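Local coordinates for protein T cell receptor gamma chain (Monodelphis domestica, PDB 7L15) that pairs with the mu chain to form a marsupial gamma mu T cell receptor, which probably takes part in antigen recognition by a distinct T cell lineage, at residues Ile13-Asn16 and Ser20-Leu23; Cys25-Pro30 and Tyr52-Ser57; Arg48-Ser53 and Cys80-Ser85; Ala67-Ala72 and Asp86-Asp91. One frame throughout, in Å; residues are numbered along the deposited sequence.

Interaction 1: residues Ile13-Asn16 and Ser20-Leu23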
loop_
_atom_site.group_PDB
_atom_site.type_symbol
_atom_site.label_atom_id
_atom_site.label_comp_id
_atom_site.label_asym_id
_atom_site.label_seq_id
_atom_site.Cartn_x
_atom_site.Cartn_y
_atom_site.Cartn_z
ATOM N N ILE B 13 11.797 4.516 8.816
ATOM C CA ILE B 13 12.980 4.874 9.591
ATOM C C ILE B 13 14.183 4.704 8.671
ATOM O O ILE B 13 14.407 3.611 8.135
ATOM C CB ILE B 13 13.129 3.993 10.850
ATOM C CG1 ILE B 13 11.867 4.058 11.709
ATOM C CG2 ILE B 13 14.345 4.407 11.678
ATOM C CD1 ILE B 13 11.936 3.219 12.974
ATOM N N THR B 14 14.939 5.780 8.465
ATOM C CA THR B 14 16.118 5.755 7.612
ATOM C C THR B 14 17.367 5.839 8.476
ATOM O O THR B 14 17.436 6.637 9.414
ATOM C CB THR B 14 16.114 6.907 6.595
ATOM O OG1 THR B 14 14.907 6.868 5.835
ATOM C CG2 THR B 14 17.281 6.771 5.629
ATOM N N ARG B 15 18.350 5.001 8.164
ATOM C CA ARG B 15 19.551 4.934 8.980
ATOM C C ARG B 15 20.746 4.662 8.088
ATOM O O ARG B 15 20.605 4.165 6.966
ATOM C CB ARG B 15 19.444 3.831 10.044
ATOM C CG ARG B 15 18.373 4.068 11.092
ATOM C CD ARG B 15 18.819 5.140 12.101
ATOM N NE ARG B 15 17.811 5.340 13.137
ATOM C CZ ARG B 15 16.921 6.324 13.129
ATOM N NH1 ARG B 15 16.924 7.210 12.140
ATOM N NH2 ARG B 15 16.035 6.426 14.112
ATOM N N ASN B 16 21.927 4.970 8.613
ATOM C CA ASN B 16 23.179 4.478 8.061
ATOM C C ASN B 16 23.592 3.216 8.806
ATOM O O ASN B 16 23.014 2.863 9.837
ATOM C CB ASN B 16 24.273 5.552 8.142
ATOM C CG ASN B 16 23.999 6.728 7.216
ATOM O OD1 ASN B 16 23.818 7.865 7.666
ATOM N ND2 ASN B 16 23.966 6.456 5.910
ATOM N N SER B 20 21.036 2.098 14.968
ATOM C CA SER B 20 19.967 1.257 15.483
ATOM C C SER B 20 18.634 1.922 15.173
ATOM O O SER B 20 18.577 3.063 14.710
ATOM C CB SER B 20 20.098 1.028 16.986
ATOM O OG SER B 20 19.731 2.213 17.673
ATOM N N ALA B 21 17.550 1.204 15.440
ATOM C CA ALA B 21 16.241 1.701 15.053
ATOM C C ALA B 21 15.197 1.135 15.993
ATOM O O ALA B 21 15.206 -0.067 16.267
ATOM C CB ALA B 21 15.925 1.311 13.603
ATOM N N SER B 22 14.288 1.991 16.457
ATOM C CA SER B 22 13.197 1.598 17.338
ATOM C C SER B 22 11.886 1.715 16.579
ATOM O O SER B 22 11.534 2.801 16.102
ATOM C CB SER B 22 13.154 2.467 18.596
ATOM O OG SER B 22 14.422 2.492 19.225
ATOM N N LEU B 23 11.155 0.613 16.497
ATOM C CA LEU B 23 9.900 0.559 15.772
ATOM C C LEU B 23 8.769 0.470 16.777
ATOM O O LEU B 23 8.869 -0.265 17.761
ATOM C CB LEU B 23 9.868 -0.634 14.812
ATOM C CG LEU B 23 10.725 -0.470 13.554
ATOM C CD1 LEU B 23 12.123 -0.921 13.797
ATOM C CD2 LEU B 23 10.118 -1.235 12.408
#
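I13 and R15 reach from strand 12-16 toward A21, S22 and L23 and the carbonyl of S20. Here the V-set immunoglobulin sandwich turns from strand 12-16 of one sheet into strand 21-28 of the other. The two short segments run nearly antiparallel, at 164°, with axes 8.4 Å apart. They do not pair by backbone bonds, so side chains fill the space between them. I13 uses two branches. Its CG2 methyl meets the methyl of A21, with I13 CG2 4.0 Å from A21 CB. Its longer branch stretches out, and I13 CD1 lies 3.9 Å from L23 CG. The same methyl presses close to the backbone, with I13 CD1 only 3.2 Å from S22 O. L113 of strand 104-116 packs on both I13 and A21.

R15 bends at its second torsion (chi2 -75°), which folds the side chain back over its own strand. The guanidinium then lies with one face on I13 CG2, which sits over its centre. R15 NH1 bonds to T14 O at 2.8 Å, tilted from the guanidinium plane. R15 NE donates to S20 O at 2.9 Å. That acceptor lies at the guanidinium edge, in its plane. R15 NE sits nearly along the C=O axis of S20, and its N-H is bent to 146°.

Interaction 2: residues Cys25-Pro30 and Tyr52-Ser57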
loop_
_atom_site.group_PDB
_atom_site.type_symbol
_atom_site.label_atom_id
_atom_site.label_comp_id
_atom_site.label_asym_id
_atom_site.label_seq_id
_atom_site.Cartn_x
_atom_site.Cartn_y
_atom_site.Cartn_z
ATOM N N CYS B 25 4.692 -0.071 17.958
ATOM C CA CYS B 25 3.431 -0.772 17.711
ATOM C C CYS B 25 2.474 -0.394 18.838
ATOM O O CYS B 25 2.622 -0.873 19.967
ATOM C CB CYS B 25 3.642 -2.285 17.652
ATOM S SG CYS B 25 2.173 -3.279 17.227
ATOM N N LYS B 26 1.507 0.471 18.540
ATOM C CA LYS B 26 0.407 0.751 19.458
ATOM C C LYS B 26 -0.705 -0.255 19.175
ATOM O O LYS B 26 -1.336 -0.212 18.114
ATOM C CB LYS B 26 -0.085 2.190 19.308
ATOM N N ILE B 27 -0.930 -1.175 20.112
ATOM C CA ILE B 27 -1.934 -2.223 19.970
ATOM C C ILE B 27 -3.176 -1.813 20.751
ATOM O O ILE B 27 -3.092 -1.484 21.939
ATOM C CB ILE B 27 -1.391 -3.579 20.447
ATOM C CG1 ILE B 27 -2.537 -4.567 20.673
ATOM C CG2 ILE B 27 -0.531 -3.408 21.702
ATOM C CD1 ILE B 27 -3.312 -4.897 19.420
ATOM N N LEU B 28 -4.331 -1.827 20.081
ATOM C CA LEU B 28 -5.592 -1.369 20.645
ATOM C C LEU B 28 -6.593 -2.514 20.693
ATOM O O LEU B 28 -6.608 -3.380 19.812
ATOM C CB LEU B 28 -6.177 -0.206 19.835
ATOM C CG LEU B 28 -5.289 1.026 19.657
ATOM C CD1 LEU B 28 -4.626 1.030 18.280
ATOM C CD2 LEU B 28 -6.091 2.299 19.906
ATOM N N ASN B 29 -7.454 -2.474 21.706
ATOM C CA ASN B 29 -8.350 -3.575 22.044
ATOM C C ASN B 29 -7.609 -4.913 22.043
ATOM O O ASN B 29 -7.987 -5.834 21.310
ATOM C CB ASN B 29 -9.545 -3.626 21.103
ATOM C CG ASN B 29 -10.296 -2.319 21.050
ATOM O OD1 ASN B 29 -10.158 -1.475 21.930
ATOM N ND2 ASN B 29 -11.094 -2.137 20.006
ATOM N N PRO B 30 -6.545 -5.048 22.839
ATOM C CA PRO B 30 -5.760 -6.284 22.798
ATOM C C PRO B 30 -6.598 -7.487 23.206
ATOM O O PRO B 30 -7.382 -7.438 24.154
ATOM C CB PRO B 30 -4.626 -6.021 23.797
ATOM C CG PRO B 30 -4.579 -4.528 23.954
ATOM C CD PRO B 30 -5.997 -4.085 23.811
ATOM N N TYR B 52 6.963 -11.433 21.660
ATOM C CA TYR B 52 7.114 -10.738 22.925
ATOM C C TYR B 52 5.859 -10.956 23.751
ATOM O O TYR B 52 4.744 -10.747 23.259
ATOM C CB TYR B 52 7.356 -9.244 22.696
ATOM C CG TYR B 52 7.325 -8.387 23.946
ATOM C CD1 TYR B 52 8.384 -8.389 24.846
ATOM C CD2 TYR B 52 6.245 -7.557 24.210
ATOM C CE1 TYR B 52 8.360 -7.592 25.984
ATOM C CE2 TYR B 52 6.209 -6.756 25.341
ATOM C CZ TYR B 52 7.266 -6.776 26.227
ATOM O OH TYR B 52 7.226 -5.980 27.356
ATOM N N SER B 53 6.049 -11.400 24.991
ATOM C CA SER B 53 4.961 -11.550 25.951
ATOM C C SER B 53 4.843 -10.253 26.744
ATOM O O SER B 53 5.754 -9.895 27.499
ATOM C CB SER B 53 5.224 -12.737 26.875
ATOM O OG SER B 53 4.207 -12.860 27.854
ATOM N N ARG B 54 3.724 -9.544 26.581
ATOM C CA ARG B 54 3.570 -8.273 27.277
ATOM C C ARG B 54 3.570 -8.470 28.793
ATOM O O ARG B 54 4.256 -7.742 29.522
ATOM C CB ARG B 54 2.290 -7.577 26.816
ATOM C CG ARG B 54 2.410 -6.873 25.464
ATOM C CD ARG B 54 1.212 -5.984 25.244
ATOM N NE ARG B 54 0.005 -6.680 25.662
ATOM C CZ ARG B 54 -1.164 -6.089 25.865
ATOM N NH1 ARG B 54 -1.285 -4.781 25.687
ATOM N NH2 ARG B 54 -2.206 -6.812 26.250
ATOM N N SER B 55 2.825 -9.465 29.282
ATOM C CA SER B 55 2.746 -9.707 30.717
ATOM C C SER B 55 4.116 -10.041 31.287
ATOM O O SER B 55 4.673 -9.280 32.088
ATOM C CB SER B 55 1.757 -10.836 31.009
ATOM O OG SER B 55 2.400 -12.090 30.858
ATOM N N LYS B 56 4.694 -11.172 30.862
ATOM C CA LYS B 56 6.024 -11.556 31.326
ATOM C C LYS B 56 7.120 -10.597 30.851
ATOM O O LYS B 56 8.276 -10.769 31.254
ATOM C CB LYS B 56 6.362 -12.994 30.885
ATOM C CG LYS B 56 5.179 -13.969 30.989
ATOM C CD LYS B 56 5.602 -15.437 31.056
ATOM C CE LYS B 56 6.404 -15.900 29.847
ATOM N NZ LYS B 56 5.605 -15.965 28.580
ATOM N N SER B 57 6.790 -9.584 30.043
ATOM C CA SER B 57 7.761 -8.609 29.526
ATOM C C SER B 57 9.012 -9.304 28.992
ATOM O O SER B 57 10.143 -8.949 29.326
ATOM C CB SER B 57 8.117 -7.579 30.594
ATOM O OG SER B 57 8.777 -6.467 30.004
#
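P30 and R54 meet at the surface, where the loop after strand 21-28 comes near the loop after strand 47-53. By their place in a V-set domain these correspond to the first and second complementarity-determining loops. The close part is small. R54 NH2 lies 3.5 Å from P30 CB, and R54 NH1 lies 3.7 Å from P30 CG. The proline ring and the arginine side chain cross at about a right angle. P30 CB lies oblique to the guanidinium, over neither face nor edge. R54 starts out extended and then bends at its third torsion (chi3 -43°), which turns the guanidinium at the end of the chain. R54 also packs on D33 and V35. This closest touch is itself at the exposed surface, since P30 is open to solvent.

The looser part is at I27, which is partly exposed. I27 points toward the arginine, but I27 CG2 stops 4.3 Å from R54 NH1. The nearest backbones, at P30 and R54, have CA atoms 10.5 Å apart. Bonds within the second loop and to D33 hold it. Y52 OH and S57 OG share a hydrogen bond of 3.1 Å across its base, and a weak one joins S57 N to R54 O at 3.2 Å. D33 bonds to S53 OG and to the backbone N of S55.

The contact is apolar carbon against a cationic group, with no hydrogen bond or salt bridge between P30 or I27 and R54. It therefore rests on van der Waals contact.

Interaction 3: residues Arg48-Ser53 and Cys80-Ser85; sequences RLLVYS and CRLIVS
In the core of the V-set sandwich, L50 and Y52 of strand 47-53 face C80 and L82 of strand 79-84. No hydrogen bond joins the two segments. L50 and L82 meet by one methyl each, with L50 CD2 3.6 Å from L82 CD1. The two side chains slide past each other in opposite directions. L50 CG sits between its backbone N and carbonyl carbon (chi1 70°), and from there the CD2 methyl reaches L82. L82 also packs on W37.

The second pair is a cysteine sulfur-aromatic contact. C80 SG lies 3.5 Å from Y52 CD2 and 4.3 Å from the centroid of the ring. It stands 44° off the ring normal, so the approach is oblique. Y52 CG and C80 SG are both anti to their backbone N, which carries ring and sulfur each toward the other sheet. C80 is distinct from C25 and C97, which form the disulfide. A72 of strand 70-75 packs on L50 and Y52. On the outer side, R48 NH1 bonds to T115 O of the mu chain. Alternate inward side chains meeting across two facing sheets are typical of the immunoglobulin beta sandwich.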
loop_
_atom_site.group_PDB
_atom_site.type_symbol
_atom_site.label_atom_id
_atom_site.label_comp_id
_atom_site.label_asym_id
_atom_site.label_seq_id
_atom_site.Cartn_x
_atom_site.Cartn_y
_atom_site.Cartn_z
ATOM N N ARG B 48 8.716 -14.419 10.717
ATOM C CA ARG B 48 8.681 -13.844 12.044
ATOM C C ARG B 48 10.099 -13.757 12.585
ATOM O O ARG B 48 10.912 -14.663 12.378
ATOM C CB ARG B 48 7.801 -14.671 12.974
ATOM C CG ARG B 48 7.519 -13.926 14.277
ATOM C CD ARG B 48 6.623 -14.716 15.218
ATOM N NE ARG B 48 7.351 -15.811 15.843
ATOM C CZ ARG B 48 6.819 -16.668 16.706
ATOM N NH1 ARG B 48 5.540 -16.563 17.049
ATOM N NH2 ARG B 48 7.569 -17.636 17.216
ATOM N N LEU B 49 10.413 -12.632 13.226
ATOM C CA LEU B 49 11.714 -12.441 13.852
ATOM C C LEU B 49 11.713 -12.813 15.327
ATOM O O LEU B 49 12.676 -13.415 15.803
ATOM C CB LEU B 49 12.171 -10.985 13.706
ATOM C CG LEU B 49 12.157 -10.368 12.305
ATOM C CD1 LEU B 49 12.970 -9.084 12.253
ATOM C CD2 LEU B 49 12.663 -11.341 11.269
ATOM N N LEU B 50 10.656 -12.468 16.059
ATOM C CA LEU B 50 10.591 -12.690 17.499
ATOM C C LEU B 50 9.141 -12.581 17.942
ATOM O O LEU B 50 8.287 -12.065 17.217
ATOM C CB LEU B 50 11.465 -11.689 18.275
ATOM C CG LEU B 50 11.093 -10.202 18.387
ATOM C CD1 LEU B 50 9.961 -9.930 19.379
ATOM C CD2 LEU B 50 12.318 -9.388 18.790
ATOM N N VAL B 51 8.881 -13.039 19.162
ATOM C CA VAL B 51 7.589 -12.858 19.807
ATOM C C VAL B 51 7.824 -12.342 21.223
ATOM O O VAL B 51 8.785 -12.734 21.895
ATOM C CB VAL B 51 6.755 -14.155 19.812
ATOM C CG1 VAL B 51 7.473 -15.263 20.576
ATOM C CG2 VAL B 51 5.378 -13.887 20.398
ATOM N N TYR B 52 6.963 -11.433 21.660
ATOM C CA TYR B 52 7.114 -10.738 22.925
ATOM C C TYR B 52 5.859 -10.956 23.751
ATOM O O TYR B 52 4.744 -10.747 23.259
ATOM C CB TYR B 52 7.356 -9.244 22.696
ATOM C CG TYR B 52 7.325 -8.387 23.946
ATOM C CD1 TYR B 52 8.384 -8.389 24.846
ATOM C CD2 TYR B 52 6.245 -7.557 24.210
ATOM C CE1 TYR B 52 8.360 -7.592 25.984
ATOM C CE2 TYR B 52 6.209 -6.756 25.341
ATOM C CZ TYR B 52 7.266 -6.776 26.227
ATOM O OH TYR B 52 7.226 -5.980 27.356
ATOM N N SER B 53 6.049 -11.400 24.991
ATOM C CA SER B 53 4.961 -11.550 25.951
ATOM C C SER B 53 4.843 -10.253 26.744
ATOM O O SER B 53 5.754 -9.895 27.499
ATOM C CB SER B 53 5.224 -12.737 26.875
ATOM O OG SER B 53 4.207 -12.860 27.854
ATOM N N CYS B 80 4.352 -1.698 22.482
ATOM C CA CYS B 80 5.482 -2.576 22.228
ATOM C C CYS B 80 6.412 -1.949 21.194
ATOM O O CYS B 80 5.961 -1.391 20.190
ATOM C CB CYS B 80 5.012 -3.948 21.748
ATOM S SG CYS B 80 6.354 -5.177 21.675
ATOM N N ARG B 81 7.714 -2.047 21.451
ATOM C CA ARG B 81 8.741 -1.463 20.601
ATOM C C ARG B 81 9.760 -2.529 20.220
ATOM O O ARG B 81 10.158 -3.343 21.055
ATOM C CB ARG B 81 9.452 -0.281 21.298
ATOM C CG ARG B 81 8.574 0.953 21.516
ATOM C CD ARG B 81 9.345 2.095 22.188
ATOM N NE ARG B 81 10.217 2.817 21.259
ATOM C CZ ARG B 81 10.028 4.077 20.872
ATOM N NH1 ARG B 81 10.869 4.646 20.017
ATOM N NH2 ARG B 81 8.995 4.769 21.335
ATOM N N LEU B 82 10.181 -2.515 18.957
ATOM C CA LEU B 82 11.210 -3.409 18.444
ATOM C C LEU B 82 12.475 -2.607 18.170
ATOM O O LEU B 82 12.443 -1.626 17.419
ATOM C CB LEU B 82 10.741 -4.110 17.165
ATOM C CG LEU B 82 11.787 -4.909 16.380
ATOM C CD1 LEU B 82 12.194 -6.161 17.147
ATOM C CD2 LEU B 82 11.295 -5.259 14.978
ATOM N N ILE B 83 13.589 -3.029 18.757
ATOM C CA ILE B 83 14.880 -2.405 18.508
ATOM C C ILE B 83 15.708 -3.337 17.646
ATOM O O ILE B 83 15.865 -4.521 17.974
ATOM C CB ILE B 83 15.622 -2.068 19.809
ATOM C CG1 ILE B 83 14.873 -0.982 20.578
ATOM C CG2 ILE B 83 17.051 -1.620 19.490
ATOM C CD1 ILE B 83 15.707 -0.307 21.653
ATOM N N VAL B 84 16.227 -2.802 16.541
ATOM C CA VAL B 84 17.099 -3.527 15.633
ATOM C C VAL B 84 18.464 -2.859 15.717
ATOM O O VAL B 84 18.617 -1.691 15.338
ATOM C CB VAL B 84 16.543 -3.529 14.204
ATOM C CG1 VAL B 84 17.387 -4.410 13.293
ATOM C CG2 VAL B 84 15.120 -4.018 14.224
ATOM N N SER B 85 19.445 -3.580 16.247
ATOM C CA SER B 85 20.757 -3.005 16.505
ATOM C C SER B 85 21.687 -3.222 15.318
ATOM O O SER B 85 21.430 -4.049 14.435
ATOM C CB SER B 85 21.387 -3.615 17.764
ATOM O OG SER B 85 20.484 -3.595 18.851
#

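Interaction 4: residues Ala67-Ala72 and Asp86-Asp91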
loop_
_atom_site.group_PDB
_atom_site.type_symbol
_atom_site.label_atom_id
_atom_site.label_comp_id
_atom_site.label_asym_id
_atom_site.label_seq_id
_atom_site.Cartn_x
_atom_site.Cartn_y
_atom_site.Cartn_z
ATOM N N ALA B 67 19.214 -12.201 20.203
ATOM C CA ALA B 67 18.679 -11.159 21.074
ATOM C C ALA B 67 19.552 -9.913 21.073
ATOM O O ALA B 67 19.063 -8.830 21.419
ATOM C CB ALA B 67 18.526 -11.692 22.498
ATOM N N ASP B 68 20.831 -10.042 20.696
ATOM C CA ASP B 68 21.680 -8.870 20.492
ATOM C C ASP B 68 21.246 -8.067 19.271
ATOM O O ASP B 68 21.488 -6.857 19.207
ATOM C CB ASP B 68 23.138 -9.284 20.309
ATOM C CG ASP B 68 23.711 -9.983 21.517
ATOM O OD1 ASP B 68 22.939 -10.409 22.402
ATOM O OD2 ASP B 68 24.953 -10.104 21.571
ATOM N N LYS B 69 20.624 -8.722 18.293
ATOM C CA LYS B 69 20.273 -8.093 17.025
ATOM C C LYS B 69 18.862 -7.506 17.039
ATOM O O LYS B 69 18.667 -6.377 16.585
ATOM C CB LYS B 69 20.432 -9.117 15.889
ATOM C CG LYS B 69 20.169 -8.593 14.477
ATOM C CD LYS B 69 21.169 -7.531 14.051
ATOM C CE LYS B 69 20.832 -6.968 12.667
ATOM N NZ LYS B 69 21.770 -5.877 12.309
ATOM N N VAL B 70 17.875 -8.244 17.551
ATOM C CA VAL B 70 16.495 -7.776 17.648
ATOM C C VAL B 70 15.968 -8.091 19.038
ATOM O O VAL B 70 16.223 -9.172 19.579
ATOM C CB VAL B 70 15.577 -8.411 16.581
ATOM C CG1 VAL B 70 15.884 -7.836 15.235
ATOM C CG2 VAL B 70 15.741 -9.942 16.581
ATOM N N ARG B 71 15.209 -7.157 19.601
ATOM C CA ARG B 71 14.756 -7.255 20.981
ATOM C C ARG B 71 13.526 -6.375 21.133
ATOM O O ARG B 71 13.561 -5.199 20.752
ATOM C CB ARG B 71 15.870 -6.813 21.946
ATOM C CG ARG B 71 15.629 -7.122 23.420
ATOM C CD ARG B 71 16.711 -6.491 24.310
ATOM N NE ARG B 71 16.597 -5.031 24.353
ATOM C CZ ARG B 71 15.745 -4.375 25.135
ATOM N NH1 ARG B 71 15.706 -3.051 25.106
ATOM N NH2 ARG B 71 14.925 -5.046 25.940
ATOM N N ALA B 72 12.445 -6.937 21.667
ATOM C CA ALA B 72 11.242 -6.168 21.960
ATOM C C ALA B 72 11.155 -5.850 23.448
ATOM O O ALA B 72 11.530 -6.668 24.292
ATOM C CB ALA B 72 9.990 -6.924 21.527
ATOM N N ASP B 86 22.782 -2.462 15.323
ATOM C CA ASP B 86 23.915 -2.629 14.413
ATOM C C ASP B 86 23.429 -2.831 12.981
ATOM O O ASP B 86 23.736 -3.818 12.314
ATOM C CB ASP B 86 24.819 -3.784 14.862
ATOM C CG ASP B 86 26.082 -3.911 14.009
ATOM O OD1 ASP B 86 26.824 -2.911 13.884
ATOM O OD2 ASP B 86 26.334 -5.005 13.454
ATOM N N LEU B 87 22.638 -1.862 12.536
ATOM C CA LEU B 87 21.967 -1.950 11.250
ATOM C C LEU B 87 22.958 -2.189 10.120
ATOM O O LEU B 87 24.050 -1.613 10.094
ATOM C CB LEU B 87 21.175 -0.668 11.009
ATOM C CG LEU B 87 19.988 -0.608 11.974
ATOM C CD1 LEU B 87 19.300 0.743 11.919
ATOM C CD2 LEU B 87 18.995 -1.737 11.658
ATOM N N GLN B 88 22.571 -3.073 9.201
ATOM C CA GLN B 88 23.256 -3.306 7.938
ATOM C C GLN B 88 22.251 -3.135 6.809
ATOM O O GLN B 88 21.038 -3.210 7.025
ATOM C CB GLN B 88 23.869 -4.708 7.880
ATOM C CG GLN B 88 24.737 -5.062 9.101
ATOM C CD GLN B 88 25.957 -4.171 9.231
ATOM O OE1 GLN B 88 26.548 -3.748 8.232
ATOM N NE2 GLN B 88 26.332 -3.860 10.470
ATOM N N VAL B 89 22.761 -2.904 5.593
ATOM C CA VAL B 89 21.862 -2.709 4.458
ATOM C C VAL B 89 20.928 -3.899 4.327
ATOM O O VAL B 89 19.739 -3.741 4.033
ATOM C CB VAL B 89 22.657 -2.456 3.162
ATOM C CG1 VAL B 89 23.433 -1.154 3.262
ATOM C CG2 VAL B 89 23.620 -3.625 2.889
ATOM N N SER B 90 21.422 -5.095 4.638
ATOM C CA SER B 90 20.627 -6.303 4.521
ATOM C C SER B 90 19.456 -6.346 5.498
ATOM O O SER B 90 18.645 -7.278 5.418
ATOM C CB SER B 90 21.531 -7.513 4.731
ATOM O OG SER B 90 22.085 -7.486 6.040
ATOM N N ASP B 91 19.354 -5.388 6.422
ATOM C CA ASP B 91 18.217 -5.303 7.334
ATOM C C ASP B 91 17.034 -4.526 6.764
ATOM O O ASP B 91 15.957 -4.577 7.366
ATOM C CB ASP B 91 18.634 -4.646 8.651
ATOM C CG ASP B 91 19.688 -5.432 9.373
ATOM O OD1 ASP B 91 19.617 -6.678 9.328
ATOM O OD2 ASP B 91 20.599 -4.812 9.959
#
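K69 and D91 form the charged link between the residue just before strand 70-75 and the loop before strand 93-101. The salt bridge joins K69 NZ to D91 OD2 at 2.8 Å, on the syn side of the carboxylate and 28° out of its plane. The two side chains come from opposite directions. K69 leaves its backbone with CG anti to N (chi1 -177°), bends once at the second torsion and then runs straight to the acid. A long, weak ion pair also runs from D91 OD1 to R39. Such a basic residue paired with the aspartate of the D-x-G-x-Y-x-C motif, here D91 to C97, is a familiar V-domain feature.

Hydrogen bonds fix the acid and the ammonium. Q88 N gives D91 OD2 a nearly straight bond of 2.7 Å, at 165°. It arrives from the face of the carboxylate opposite to K69 NZ, so one oxygen is gripped from both faces. K69 NZ also bonds to S85 O. K69 NZ lies 2.8 Å from D86 O as well, but the angle is too poor for a bond. That carbonyl instead takes Q88 NE2 at 3.2 Å, from above its plane. Q88 NE2 also reaches D86 OD2 at 3.2 Å. D91 N closes the short 3-10 turn on Q88 O. Y95 OH bonds to D91 O, as in a tyrosine corner.

Apolar packing comes from L87, which rests on L113 and V115 of strand 104-116. The contact thus ties strand 70-75, outermost in its sheet, to the loop between strands 79-84 and 93-101.

In the fold
All four contacts lie in the V-set domain. Interaction 1 comes first along the chain, at the turn into strand 21-28. Interaction 2 uses the far end of that strand, with centres about 21 Å away. Interactions 2 and 3 share Y52 and S53 on strand 47-53. Interactions 3 and 4 alternate along the chain, with centres about 10 Å apart. Their strands 70-75 and 79-84 are sheet neighbours. L87 of interaction 4 also packs on R15 and A21 of interaction 1. Interactions 1 and 4 lie at one end of the sandwich, about 10 Å apart between centres, and interaction 3 in its core. Interaction 2 lies at the other end, among loops that probably face antigen.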